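Local coordinates for protein ochratoxinase (Aspergillus niger, PDB 4C65) that hydrolyses the amide bond of ochratoxin A to release L-phenylalanine, acting as a zinc-dependent carboxypeptidase of the amidohydrolase superfamily, at residues V273-K278 with I325-T330; A286-I291 with D315-A320; R237-V242 with V373-P378. All coordinates share one frame; numbering follows the deposited sequence.

Contact 1. Residues V273-K278 with I325-T330; sequences VWELMK and IKAGVT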
loop_
_atom_site.group_PDB
_atom_site.type_symbol
_atom_site.label_atom_id
_atom_site.label_comp_id
_atom_site.label_asym_id
_atom_site.label_seq_id
_atom_site.Cartn_x
_atom_site.Cartn_y
_atom_site.Cartn_z
ATOM N N VAL A 273 6.003 33.018 -34.568
ATOM C CA VAL A 273 5.809 33.044 -33.112
ATOM C C VAL A 273 5.603 34.470 -32.565
ATOM O O VAL A 273 4.692 34.704 -31.773
ATOM C CB VAL A 273 7.015 32.428 -32.385
ATOM C CG1 VAL A 273 6.862 32.558 -30.883
ATOM C CG2 VAL A 273 7.169 30.960 -32.761
ATOM N N TRP A 274 6.442 35.408 -32.992
ATOM C CA TRP A 274 6.342 36.785 -32.508
ATOM C C TRP A 274 4.961 37.364 -32.812
ATOM O O TRP A 274 4.306 37.928 -31.926
ATOM C CB TRP A 274 7.430 37.681 -33.102
ATOM C CG TRP A 274 8.834 37.137 -32.960
ATOM C CD1 TRP A 274 9.332 36.435 -31.910
ATOM C CD2 TRP A 274 9.914 37.274 -33.900
ATOM N NE1 TRP A 274 10.654 36.120 -32.135
ATOM C CE2 TRP A 274 11.031 36.620 -33.351
ATOM C CE3 TRP A 274 10.032 37.870 -35.158
ATOM C CZ2 TRP A 274 12.247 36.529 -34.023
ATOM C CZ3 TRP A 274 11.263 37.807 -35.820
ATOM C CH2 TRP A 274 12.351 37.141 -35.251
ATOM N N GLU A 275 4.510 37.200 -34.050
ATOM C CA GLU A 275 3.192 37.682 -34.456
ATOM C C GLU A 275 2.071 37.043 -33.654
ATOM O O GLU A 275 1.160 37.738 -33.204
ATOM C CB GLU A 275 2.956 37.433 -35.956
ATOM C CG GLU A 275 3.800 38.334 -36.841
ATOM C CD GLU A 275 3.766 39.780 -36.366
ATOM O OE1 GLU A 275 2.641 40.315 -36.215
ATOM O OE2 GLU A 275 4.853 40.369 -36.104
ATOM N N LEU A 276 2.133 35.721 -33.480
ATOM C CA LEU A 276 1.148 35.024 -32.672
ATOM C C LEU A 276 1.122 35.548 -31.245
ATOM O O LEU A 276 0.039 35.696 -30.655
ATOM C CB LEU A 276 1.390 33.503 -32.643
ATOM C CG LEU A 276 0.811 32.709 -33.808
ATOM C CD1 LEU A 276 1.303 31.262 -33.757
ATOM C CD2 LEU A 276 -0.708 32.733 -33.797
ATOM N N MET A 277 2.293 35.788 -30.675
ATOM C CA MET A 277 2.370 36.221 -29.287
ATOM C C MET A 277 1.808 37.628 -29.110
ATOM O O MET A 277 1.192 37.937 -28.087
ATOM C CB MET A 277 3.808 36.148 -28.787
ATOM C CG MET A 277 4.310 34.720 -28.580
ATOM S SD MET A 277 6.030 34.679 -28.064
ATOM C CE MET A 277 5.852 35.070 -26.316
ATOM N N LYS A 278 2.025 38.480 -30.113
ATOM C CA LYS A 278 1.434 39.821 -30.129
ATOM C C LYS A 278 -0.071 39.747 -30.258
ATOM O O LYS A 278 -0.783 40.392 -29.507
ATOM C CB LYS A 278 1.985 40.632 -31.287
ATOM C CG LYS A 278 3.346 41.238 -30.999
ATOM C CD LYS A 278 3.663 42.352 -31.970
ATOM C CE LYS A 278 4.072 41.803 -33.325
ATOM N NZ LYS A 278 3.948 42.855 -34.389
ATOM N N ILE A 325 11.938 41.510 -29.502
ATOM C CA ILE A 325 12.043 42.899 -29.055
ATOM C C ILE A 325 11.743 43.814 -30.240
ATOM O O ILE A 325 10.938 44.726 -30.121
ATOM C CB ILE A 325 13.436 43.198 -28.465
ATOM C CG1 ILE A 325 13.578 42.502 -27.113
ATOM C CG2 ILE A 325 13.668 44.707 -28.309
ATOM C CD1 ILE A 325 15.011 42.306 -26.659
ATOM N N LYS A 326 12.389 43.526 -31.372
ATOM C CA LYS A 326 12.261 44.298 -32.601
ATOM C C LYS A 326 10.807 44.250 -33.100
ATOM O O LYS A 326 10.270 45.261 -33.546
ATOM C CB LYS A 326 13.300 43.797 -33.658
ATOM C CG LYS A 326 14.529 44.669 -33.747
ATOM C CD LYS A 326 15.222 44.457 -35.098
ATOM C CE LYS A 326 16.703 44.969 -35.167
ATOM N NZ LYS A 326 17.637 44.068 -34.417
ATOM N N ALA A 327 10.145 43.111 -32.957
ATOM C CA ALA A 327 8.773 42.967 -33.451
ATOM C C ALA A 327 7.723 43.544 -32.509
ATOM O O ALA A 327 6.550 43.610 -32.857
ATOM C CB ALA A 327 8.470 41.504 -33.715
ATOM N N GLY A 328 8.123 43.954 -31.320
ATOM C CA GLY A 328 7.195 44.580 -30.382
ATOM C C GLY A 328 6.357 43.606 -29.565
ATOM O O GLY A 328 5.312 43.969 -29.060
ATOM N N VAL A 329 6.837 42.369 -29.405
ATOM C CA VAL A 329 6.257 41.398 -28.444
ATOM C C VAL A 329 6.427 41.941 -27.043
ATOM O O VAL A 329 7.463 42.528 -26.734
ATOM C CB VAL A 329 6.969 40.034 -28.521
ATOM C CG1 VAL A 329 6.340 39.030 -27.557
ATOM C CG2 VAL A 329 6.943 39.491 -29.950
ATOM N N THR A 330 5.415 41.770 -26.206
ATOM C CA THR A 330 5.490 42.230 -24.835
ATOM C C THR A 330 6.440 41.337 -24.017
ATOM O O THR A 330 6.255 40.118 -23.961
ATOM C CB THR A 330 4.119 42.185 -24.174
ATOM O OG1 THR A 330 3.202 42.947 -24.941
ATOM C CG2 THR A 330 4.188 42.740 -22.767
HETATM O O HOH W 1 3.035 40.013 -26.591
#
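W274 and M277 on helix 271-280 meet V329 just past the C-terminal end of helix 304-327, on the outside of the twisted TIM barrel. That end is a Schellman motif: G328 leaves helical angles with a positive phi of 83°, and a CB at these angles would press on A327 O, so the position suits glycine. The turn brings V329 beside K278, their CA atoms 5.3 Å apart.

The tight part is apolar and centres on the two branches of V329. CG1 stands anti to the backbone N (chi1 -178°) and reaches CB of M277 at 4.0 Å, the two side chains crossing at a slant. CG2 goes to W274 instead, 3.7 Å from its CB, while A327 CB sits 4.0 Å from that same W274 CB. The contact to W274 thus runs through CB, with A327 CB and V329 CG2 set obliquely to the indole; NE1 makes a weak hydrogen bond to A320 O. Y284 of strand 283-285 touches both M277 and V329, so this half of the contact packs down onto the barrel wall.

The other side is polar and more open to solvent: E275 and K278 are only partly buried and G328 is exposed. K278 lays its aliphatic chain over the turn, with CG 3.9 Å from V329 CA, and NZ ends between two partners: a salt bridge to E275 OE2 at 3.2 Å, on its own helix, and a weak hydrogen bond to A327 O. The ammonium thus meets a carbonyl at the C-terminal end of helix 304-327, where the helix dipole would probably favour a positive charge. Beyond V329, water 1 bridges the backbones, donating to M277 O at 3.2 Å and accepting from T330 N at 3.0 Å.

Contact 2. Residues A286-I291 with D315-A320; sequences ATRSVI and DSHLKA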
loop_
_atom_site.group_PDB
_atom_site.type_symbol
_atom_site.label_atom_id
_atom_site.label_comp_id
_atom_site.label_asym_id
_atom_site.label_seq_id
_atom_site.Cartn_x
_atom_site.Cartn_y
_atom_site.Cartn_z
ATOM N N ALA A 286 12.643 35.701 -21.627
ATOM C CA ALA A 286 13.781 35.075 -22.309
ATOM C C ALA A 286 14.687 34.217 -21.404
ATOM O O ALA A 286 15.184 33.194 -21.840
ATOM C CB ALA A 286 14.598 36.148 -23.024
ATOM N N THR A 287 14.862 34.640 -20.154
ATOM C CA THR A 287 15.864 34.068 -19.228
ATOM C C THR A 287 17.231 33.916 -19.877
ATOM O O THR A 287 17.809 32.842 -19.896
ATOM C CB THR A 287 15.410 32.737 -18.578
ATOM O OG1 THR A 287 15.372 31.697 -19.550
ATOM C CG2 THR A 287 14.024 32.866 -17.967
ATOM N N ARG A 288 17.759 35.022 -20.394
ATOM C CA ARG A 288 19.024 34.999 -21.110
ATOM C C ARG A 288 20.168 34.678 -20.174
ATOM O O ARG A 288 21.181 34.142 -20.615
ATOM C CB ARG A 288 19.269 36.331 -21.845
ATOM C CG ARG A 288 20.552 36.396 -22.680
ATOM C CD ARG A 288 20.574 35.392 -23.816
ATOM N NE ARG A 288 21.871 35.346 -24.468
ATOM C CZ ARG A 288 22.152 34.606 -25.550
ATOM N NH1 ARG A 288 21.233 33.814 -26.096
ATOM N NH2 ARG A 288 23.357 34.644 -26.078
ATOM N N SER A 289 20.004 34.974 -18.885
ATOM C CA SER A 289 21.044 34.675 -17.880
ATOM C C SER A 289 21.479 33.216 -17.910
ATOM O O SER A 289 22.664 32.908 -17.863
ATOM C CB SER A 289 20.572 35.012 -16.469
ATOM O OG SER A 289 20.603 36.408 -16.240
ATOM N N VAL A 290 20.517 32.319 -17.994
ATOM C CA VAL A 290 20.804 30.919 -17.971
ATOM C C VAL A 290 21.639 30.472 -19.173
ATOM O O VAL A 290 22.545 29.634 -19.053
ATOM C CB VAL A 290 19.463 30.180 -17.798
ATOM C CG1 VAL A 290 19.050 29.319 -18.984
ATOM C CG2 VAL A 290 19.425 29.395 -16.502
ATOM N N ILE A 291 21.350 31.039 -20.333
ATOM C CA ILE A 291 22.157 30.784 -21.534
ATOM C C ILE A 291 23.567 31.327 -21.351
ATOM O O ILE A 291 24.538 30.684 -21.750
ATOM C CB ILE A 291 21.531 31.392 -22.810
ATOM C CG1 ILE A 291 20.488 30.455 -23.418
ATOM C CG2 ILE A 291 22.525 31.414 -23.959
ATOM C CD1 ILE A 291 19.099 30.300 -22.895
ATOM N N ASP A 315 22.649 30.749 -29.897
ATOM C CA ASP A 315 22.481 31.648 -31.044
ATOM C C ASP A 315 21.038 31.825 -31.456
ATOM O O ASP A 315 20.591 32.958 -31.628
ATOM C CB ASP A 315 23.270 31.164 -32.260
ATOM C CG ASP A 315 24.751 31.165 -32.013
ATOM O OD1 ASP A 315 25.140 31.678 -30.973
ATOM O OD2 ASP A 315 25.526 30.590 -32.780
ATOM N N SER A 316 20.304 30.724 -31.613
ATOM C CA SER A 316 18.871 30.798 -31.897
ATOM C C SER A 316 18.145 31.594 -30.841
ATOM O O SER A 316 17.320 32.448 -31.155
ATOM C CB SER A 316 18.247 29.422 -31.949
ATOM O OG SER A 316 18.988 28.600 -32.824
ATOM N N HIS A 317 18.452 31.304 -29.581
ATOM C CA HIS A 317 17.833 31.992 -28.449
ATOM C C HIS A 317 18.077 33.499 -28.523
ATOM O O HIS A 317 17.160 34.283 -28.276
ATOM C CB HIS A 317 18.363 31.428 -27.122
ATOM C CG HIS A 317 17.766 32.071 -25.913
ATOM N ND1 HIS A 317 18.265 33.235 -25.373
ATOM C CD2 HIS A 317 16.710 31.723 -25.147
ATOM C CE1 HIS A 317 17.542 33.584 -24.328
ATOM N NE2 HIS A 317 16.588 32.681 -24.168
ATOM N N LEU A 318 19.293 33.895 -28.887
ATOM C CA LEU A 318 19.642 35.308 -29.019
ATOM C C LEU A 318 18.813 35.951 -30.133
ATOM O O LEU A 318 18.225 37.012 -29.916
ATOM C CB LEU A 318 21.138 35.489 -29.297
ATOM C CG LEU A 318 21.633 36.946 -29.365
ATOM C CD1 LEU A 318 21.431 37.638 -28.023
ATOM C CD2 LEU A 318 23.088 37.019 -29.824
ATOM N N LYS A 319 18.772 35.316 -31.316
ATOM C CA LYS A 319 17.990 35.842 -32.457
ATOM C C LYS A 319 16.527 35.938 -32.122
ATOM O O LYS A 319 15.882 36.930 -32.452
ATOM C CB LYS A 319 18.081 34.958 -33.693
ATOM C CG LYS A 319 19.429 34.881 -34.386
ATOM C CD LYS A 319 19.307 34.138 -35.739
ATOM C CE LYS A 319 20.670 33.868 -36.351
ATOM N NZ LYS A 319 20.771 34.064 -37.839
ATOM N N ALA A 320 16.008 34.913 -31.452
ATOM C CA ALA A 320 14.610 34.883 -31.053
ATOM C C ALA A 320 14.280 36.072 -30.164
ATOM O O ALA A 320 13.242 36.725 -30.340
ATOM C CB ALA A 320 14.285 33.565 -30.360
HETATM O O HOH W 2 24.757 33.219 -28.244
#
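The backbones stay well apart here, the closest CA atoms being those of R288 and L318 at 7.9 Å, and H317 crosses the gap from helix 304-327 to the start of helix 288-297. Its chi1 (-179°) sets CG anti to the backbone N, pointing the side chain across; the imidazole is then held at both nitrogens. NE2 donates to A286 O at 2.8 Å, with that oxygen in the ring plane, while ND1 accepts from R288 NH1 at 3.1 Å along a fairly straight N-H (162°). This pattern places the proton on NE2. I291 covers one face, its CD1 3.6 Å from the ring centroid and almost on the ring normal, a CH-pi contact.

The R288 guanidinium lies 22° from the imidazole plane. L318 CD1 sits over the centre of one face and I291 CG2 packs on the opposite one, offset toward the rim. Its NE forms a salt bridge with E292, and water 2 links NH2 to D315 OD1.

A286 O also accepts from T287 OG1, 2.7 Å away on the other face of the carbonyl; T287 OG1 is in turn hydrogen-bonded to the zinc ligand H265. T287 thus belongs to the second shell of the metal site, and H317 joins it through the shared A286 O. The contact is buried where strand 283-285 runs into helix 288-297, with helix 304-327 on one side and F349 and R353 of helix 344-354 against R288.

Contact 3. Residues R237-V242 with V373-P378; sequences RQNRIV and VGPQAP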
loop_
_atom_site.group_PDB
_atom_site.type_symbol
_atom_site.label_atom_id
_atom_site.label_comp_id
_atom_site.label_asym_id
_atom_site.label_seq_id
_atom_site.Cartn_x
_atom_site.Cartn_y
_atom_site.Cartn_z
ATOM N N ARG A 237 -10.062 28.605 -14.788
ATOM C CA ARG A 237 -11.271 28.580 -13.957
ATOM C C ARG A 237 -11.050 29.215 -12.581
ATOM O O ARG A 237 -11.978 29.722 -11.991
ATOM C CB ARG A 237 -11.803 27.164 -13.844
ATOM C CG ARG A 237 -13.247 27.077 -13.400
ATOM C CD ARG A 237 -13.909 25.859 -13.972
ATOM N NE ARG A 237 -13.083 24.726 -13.652
ATOM C CZ ARG A 237 -12.539 23.876 -14.517
ATOM N NH1 ARG A 237 -12.752 23.921 -15.835
ATOM N NH2 ARG A 237 -11.773 22.935 -14.012
ATOM N N GLN A 238 -9.800 29.241 -12.124
ATOM C CA GLN A 238 -9.460 29.897 -10.900
ATOM C C GLN A 238 -8.670 31.192 -11.160
ATOM O O GLN A 238 -7.994 31.710 -10.269
ATOM C CB GLN A 238 -8.659 28.946 -9.982
ATOM C CG GLN A 238 -9.334 27.611 -9.697
ATOM C CD GLN A 238 -10.717 27.787 -9.120
ATOM O OE1 GLN A 238 -10.937 28.615 -8.233
ATOM N NE2 GLN A 238 -11.642 26.986 -9.579
ATOM N N ASN A 239 -8.783 31.729 -12.370
ATOM C CA ASN A 239 -8.130 32.981 -12.728
ATOM C C ASN A 239 -6.623 32.955 -12.649
ATOM O O ASN A 239 -5.987 33.943 -12.239
ATOM C CB ASN A 239 -8.697 34.158 -11.919
ATOM C CG ASN A 239 -9.683 34.986 -12.725
ATOM O OD1 ASN A 239 -10.386 34.475 -13.587
ATOM N ND2 ASN A 239 -9.788 36.242 -12.390
ATOM N N ARG A 240 -6.043 31.816 -13.040
ATOM C CA ARG A 240 -4.604 31.730 -13.223
ATOM C C ARG A 240 -4.324 31.613 -14.741
ATOM O O ARG A 240 -5.125 31.072 -15.485
ATOM C CB ARG A 240 -4.034 30.535 -12.526
ATOM C CG ARG A 240 -3.680 30.752 -11.075
ATOM C CD ARG A 240 -4.884 31.039 -10.198
ATOM N NE ARG A 240 -4.508 30.909 -8.801
ATOM C CZ ARG A 240 -5.321 31.080 -7.763
ATOM N NH1 ARG A 240 -6.589 31.416 -7.926
ATOM N NH2 ARG A 240 -4.840 30.881 -6.551
ATOM N N ILE A 241 -3.160 32.093 -15.153
ATOM C CA ILE A 241 -2.643 31.780 -16.454
ATOM C C ILE A 241 -1.508 30.740 -16.332
ATOM O O ILE A 241 -1.057 30.420 -15.226
ATOM C CB ILE A 241 -2.128 33.020 -17.157
ATOM C CG1 ILE A 241 -0.995 33.659 -16.356
ATOM C CG2 ILE A 241 -3.283 33.987 -17.401
ATOM C CD1 ILE A 241 -0.093 34.533 -17.189
ATOM N N VAL A 242 -1.131 30.160 -17.472
ATOM C CA VAL A 242 -0.136 29.123 -17.490
ATOM C C VAL A 242 1.093 29.681 -18.146
ATOM O O VAL A 242 1.026 30.349 -19.178
ATOM C CB VAL A 242 -0.616 27.890 -18.267
ATOM C CG1 VAL A 242 0.514 26.899 -18.443
ATOM C CG2 VAL A 242 -1.800 27.251 -17.580
ATOM N N VAL A 373 1.615 37.064 -14.222
ATOM C CA VAL A 373 0.662 36.333 -13.369
ATOM C C VAL A 373 -0.770 36.666 -13.694
ATOM O O VAL A 373 -1.679 36.263 -12.983
ATOM C CB VAL A 373 0.939 36.519 -11.860
ATOM C CG1 VAL A 373 2.360 36.080 -11.532
ATOM C CG2 VAL A 373 0.714 37.948 -11.423
ATOM N N GLY A 374 -0.974 37.339 -14.830
ATOM C CA GLY A 374 -2.297 37.485 -15.386
ATOM C C GLY A 374 -3.244 38.154 -14.425
ATOM O O GLY A 374 -2.894 39.166 -13.832
ATOM N N PRO A 375 -4.449 37.598 -14.262
ATOM C CA PRO A 375 -5.448 38.247 -13.390
ATOM C C PRO A 375 -5.115 38.208 -11.908
ATOM O O PRO A 375 -5.863 38.769 -11.129
ATOM C CB PRO A 375 -6.733 37.459 -13.638
ATOM C CG PRO A 375 -6.456 36.523 -14.749
ATOM C CD PRO A 375 -4.996 36.464 -15.016
ATOM N N GLN A 376 -4.027 37.540 -11.518
ATOM C CA GLN A 376 -3.607 37.495 -10.108
ATOM C C GLN A 376 -2.773 38.702 -9.714
ATOM O O GLN A 376 -2.466 38.893 -8.533
ATOM C CB GLN A 376 -2.780 36.255 -9.821
ATOM C CG GLN A 376 -3.556 34.970 -9.954
ATOM C CD GLN A 376 -4.676 34.884 -8.945
ATOM O OE1 GLN A 376 -4.450 35.039 -7.743
ATOM N NE2 GLN A 376 -5.872 34.651 -9.422
ATOM N N ALA A 377 -2.454 39.544 -10.697
ATOM C CA ALA A 377 -1.656 40.749 -10.445
ATOM C C ALA A 377 -2.521 41.866 -9.904
ATOM O O ALA A 377 -3.568 42.175 -10.467
ATOM C CB ALA A 377 -0.985 41.216 -11.726
ATOM N N PRO A 378 -2.070 42.500 -8.815
ATOM C CA PRO A 378 -2.701 43.748 -8.433
ATOM C C PRO A 378 -2.252 44.855 -9.413
ATOM O O PRO A 378 -1.494 44.582 -10.348
ATOM C CB PRO A 378 -2.183 43.984 -7.013
ATOM C CG PRO A 378 -0.879 43.278 -6.954
ATOM C CD PRO A 378 -0.977 42.118 -7.900
#
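A Schellman motif closes helix 225-237 and leads into barrel strand 242-246, and against this turn packs the short 3-10 turn at 375-376, in the connection between helix 358-365 and strand 391-394. N239, with positive phi, is the C-prime residue of the motif. Its carbonyl oxygen receives the one direct hydrogen bond between the segments, from Q376 NE2 at 2.9 Å. The N-H points almost straight at it, yet the amide nitrogen lies 55° above the carbonyl plane.

The bend at chi2 (-63°) carries CD of Q376 over one face of the R240 guanidinium, offset toward the rim. The amide and guanidinium planes are stacked 25° apart. The guanidinium is held by its own bonds: NH1 donates to Q238 O at 2.7 Å, with that oxygen in the guanidinium plane, and NH2 is hydrogen-bonded to A200 O.

Beside the polar pair, P375 rests on the turn. Its CB is 3.5 Å from N239 ND2, and its CD is 3.8 Å from I241 CG2. I241 CD1 reaches across to G374 N at 3.8 Å. G374 has to be bare here, since a CB at its backbone angles would run into I241 CG2 and the ring of P375. On the outer flank F220 of the second subunit packs on N239, and A221 O of that chain takes Q238 NE2.

Two neighbouring carbonyls of the helix end are thus each met by a side-chain N-H, N239 O from across the contact and Q238 O from R240, and the stacked amide and guanidinium bring the two donors side by side, which would probably help hold both groups in place.

In the fold
Following the chain from the N terminus, residues 237-242 come first, entering barrel strand 242-246; they wait until 373-378 for their partner, so contact 3 closes the longest loop and encloses the other two. Within it, 273-278 pairs with 325-330 to close contact 1, and inside that loop 286-291 meets 315-320 in contact 2. The three are concentric and none cross. Contacts 1 and 2 share helix 304-327, tying it to helices 271-280 and 288-297, and they touch where W274 meets A320. Contact 3 stands apart, its centre about 21 Å from that of contact 1, and joins an earlier part of the barrel to the chain beyond helix 358-365.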